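Local coordinates for thioesterase superfamily (Jannaschia sp., PDB 2OAF), which probably acts as a hot-dog-fold thioesterase that hydrolyses thioester bonds, though its natural substrate is not established, at residues B[37-42]-B[78-83]. Numbering follows the deposited sequence.
With PO4 (phosphate ion), chain C.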
loop_
_atom_site.group_PDB
_atom_site.type_symbol
_atom_site.label_atom_id
_atom_site.label_comp_id
_atom_site.label_asym_id
_atom_site.label_seq_id
_atom_site.Cartn_x
_atom_site.Cartn_y
_atom_site.Cartn_z
ATOM N N GLY B 37 -9.742 0.757 1.127
ATOM C CA GLY B 37 -8.738 0.437 0.123
ATOM C C GLY B 37 -7.759 -0.653 0.456
ATOM O O GLY B 37 -7.196 -1.223 -0.445
ATOM N N HIS B 38 -7.571 -0.951 1.745
ATOM C CA HIS B 38 -6.658 -2.016 2.175
ATOM C C HIS B 38 -7.379 -3.327 2.282
ATOM O O HIS B 38 -6.741 -4.365 2.332
ATOM C CB HIS B 38 -6.087 -1.667 3.562
ATOM C CG HIS B 38 -5.263 -0.422 3.579
ATOM N ND1 HIS B 38 -4.374 -0.115 2.575
ATOM C CD2 HIS B 38 -5.174 0.586 4.482
ATOM C CE1 HIS B 38 -3.801 1.046 2.841
ATOM N NE2 HIS B 38 -4.266 1.487 3.994
ATOM N N LEU B 39 -8.701 -3.311 2.382
ATOM C CA LEU B 39 -9.407 -4.572 2.670
ATOM C C LEU B 39 -9.238 -5.626 1.580
ATOM O O LEU B 39 -9.049 -6.817 1.889
ATOM C CB LEU B 39 -10.888 -4.332 3.046
ATOM C CG LEU B 39 -11.152 -3.495 4.316
ATOM C CD1 LEU B 39 -12.646 -3.293 4.598
ATOM C CD2 LEU B 39 -10.416 -4.092 5.528
ATOM N N PRO B 40 -9.260 -5.206 0.302
ATOM C CA PRO B 40 -9.008 -6.190 -0.780
ATOM C C PRO B 40 -7.646 -6.872 -0.631
ATOM O O PRO B 40 -7.498 -8.045 -0.923
ATOM C CB PRO B 40 -9.039 -5.320 -2.035
ATOM C CG PRO B 40 -9.976 -4.144 -1.656
ATOM C CD PRO B 40 -9.569 -3.862 -0.229
ATOM N N ARG B 41 -6.650 -6.116 -0.222
ATOM C CA ARG B 41 -5.325 -6.673 0.015
ATOM C C ARG B 41 -5.354 -7.809 1.026
ATOM O O ARG B 41 -4.680 -8.832 0.849
ATOM C CB ARG B 41 -4.369 -5.608 0.539
ATOM C CG ARG B 41 -3.015 -6.206 0.948
ATOM C CD ARG B 41 -1.820 -5.244 0.908
ATOM N NE ARG B 41 -1.994 -4.099 1.788
ATOM C CZ ARG B 41 -1.840 -4.126 3.101
ATOM N NH1 ARG B 41 -1.512 -5.250 3.720
ATOM N NH2 ARG B 41 -2.034 -3.015 3.800
ATOM N N PHE B 42 -6.089 -7.605 2.122
ATOM C CA PHE B 42 -6.213 -8.643 3.148
ATOM C C PHE B 42 -6.897 -9.875 2.572
ATOM O O PHE B 42 -6.485 -10.999 2.837
ATOM C CB PHE B 42 -7.049 -8.190 4.351
ATOM C CG PHE B 42 -6.520 -6.981 5.079
ATOM C CD1 PHE B 42 -5.160 -6.701 5.143
ATOM C CD2 PHE B 42 -7.395 -6.169 5.770
ATOM C CE1 PHE B 42 -4.696 -5.605 5.846
ATOM C CE2 PHE B 42 -6.932 -5.080 6.484
ATOM C CZ PHE B 42 -5.578 -4.797 6.513
HETATM N N MSE B 78 -17.113 -7.119 -2.988
HETATM C CA MSE B 78 -17.044 -7.143 -1.513
HETATM C C MSE B 78 -18.186 -6.347 -0.953
HETATM O O MSE B 78 -18.495 -5.278 -1.470
HETATM C CB MSE B 78 -15.723 -6.563 -1.024
HETATM C CG MSE B 78 -14.500 -7.256 -1.619
HETATM SE SE MSE B 78 -12.833 -6.675 -0.879
HETATM C CE MSE B 78 -13.018 -7.345 0.915
ATOM N N ASP B 79 -18.817 -6.888 0.100
ATOM C CA ASP B 79 -19.764 -6.167 0.917
ATOM C C ASP B 79 -19.130 -5.935 2.256
ATOM O O ASP B 79 -18.575 -6.872 2.828
ATOM C CB ASP B 79 -21.056 -6.944 1.088
ATOM C CG ASP B 79 -21.847 -7.097 -0.190
ATOM O OD1 ASP B 79 -21.725 -6.267 -1.104
ATOM O OD2 ASP B 79 -22.635 -8.059 -0.269
ATOM N N PHE B 80 -19.187 -4.696 2.741
ATOM C CA PHE B 80 -18.576 -4.298 4.022
ATOM C C PHE B 80 -19.706 -4.091 5.055
ATOM O O PHE B 80 -20.535 -3.195 4.893
ATOM C CB PHE B 80 -17.769 -3.034 3.819
ATOM C CG PHE B 80 -16.792 -3.136 2.679
ATOM C CD1 PHE B 80 -15.661 -3.887 2.797
ATOM C CD2 PHE B 80 -17.035 -2.494 1.486
ATOM C CE1 PHE B 80 -14.791 -4.027 1.734
ATOM C CE2 PHE B 80 -16.148 -2.589 0.446
ATOM C CZ PHE B 80 -15.025 -3.368 0.577
ATOM N N LYS B 81 -19.733 -4.924 6.098
ATOM C CA LYS B 81 -20.874 -4.991 7.022
ATOM C C LYS B 81 -20.549 -4.371 8.354
ATOM O O LYS B 81 -21.436 -3.906 9.050
ATOM C CB LYS B 81 -21.292 -6.443 7.251
ATOM C CG LYS B 81 -21.522 -7.264 5.981
ATOM C CD LYS B 81 -22.827 -6.909 5.302
ATOM C CE LYS B 81 -23.320 -8.079 4.389
ATOM N NZ LYS B 81 -24.652 -7.860 3.685
ATOM N N SER B 82 -19.281 -4.412 8.738
ATOM C CA SER B 82 -18.868 -3.927 10.022
ATOM C C SER B 82 -17.384 -3.521 9.905
ATOM O O SER B 82 -16.643 -4.101 9.127
ATOM C CB SER B 82 -19.065 -5.037 11.091
ATOM O OG SER B 82 -18.959 -4.521 12.387
ATOM N N PRO B 83 -16.961 -2.502 10.653
ATOM C CA PRO B 83 -15.586 -2.038 10.549
ATOM C C PRO B 83 -14.536 -3.023 11.030
ATOM O O PRO B 83 -14.754 -3.772 11.988
ATOM C CB PRO B 83 -15.545 -0.848 11.501
ATOM C CG PRO B 83 -16.897 -0.483 11.724
ATOM C CD PRO B 83 -17.722 -1.696 11.606
HETATM P P PO4 C . -2.860 -1.155 -0.797
HETATM O O1 PO4 C . -2.727 -0.691 -2.220
HETATM O O2 PO4 C . -3.561 -0.107 0.022
HETATM O O3 PO4 C . -3.717 -2.397 -0.779
HETATM O O4 PO4 C . -1.487 -1.499 -0.253
#
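Leu39 and Phe80 both set CG anti to their own carbonyl carbons, which sends the isobutyl group and the phenyl ring past each other in opposite directions. Leu39 CD1 approaches the ring obliquely, 3.6 Å from Phe80 CD1. Alongside, the selenomethionine Met78 bends at its last torsion (chi3 67°); its side chain and that of Pro40 cross at about a right angle, with Met78 SE 3.9 Å from Pro40 CG, while Met78 CE lies 4.1 Å from Leu39 O. No hydrogen bond crosses this contact, which joins the start of helix 39-54 to the end of strand 69-80, part of the hot-dog fold, in which a curved antiparallel sheet wraps a long central helix; the sheet continues into a second subunit through Met78 and Asp79. On the side away from the strand, His38 and Arg41 meet a phosphate ion, probably from the crystallisation liquor: His38 ND1 meets O2 at 2.7 Å, but the bond is bent (128°) and weak, and Arg41 NE reaches O4 weakly at 3.3 Å. An alanine at His38 removes the ND1 donor and would probably leave the anion more loosely held on this subunit's side. His38 ND1 and Arg41 NE of the second subunit also hydrogen-bond to the phosphate, which therefore lies between the two subunits.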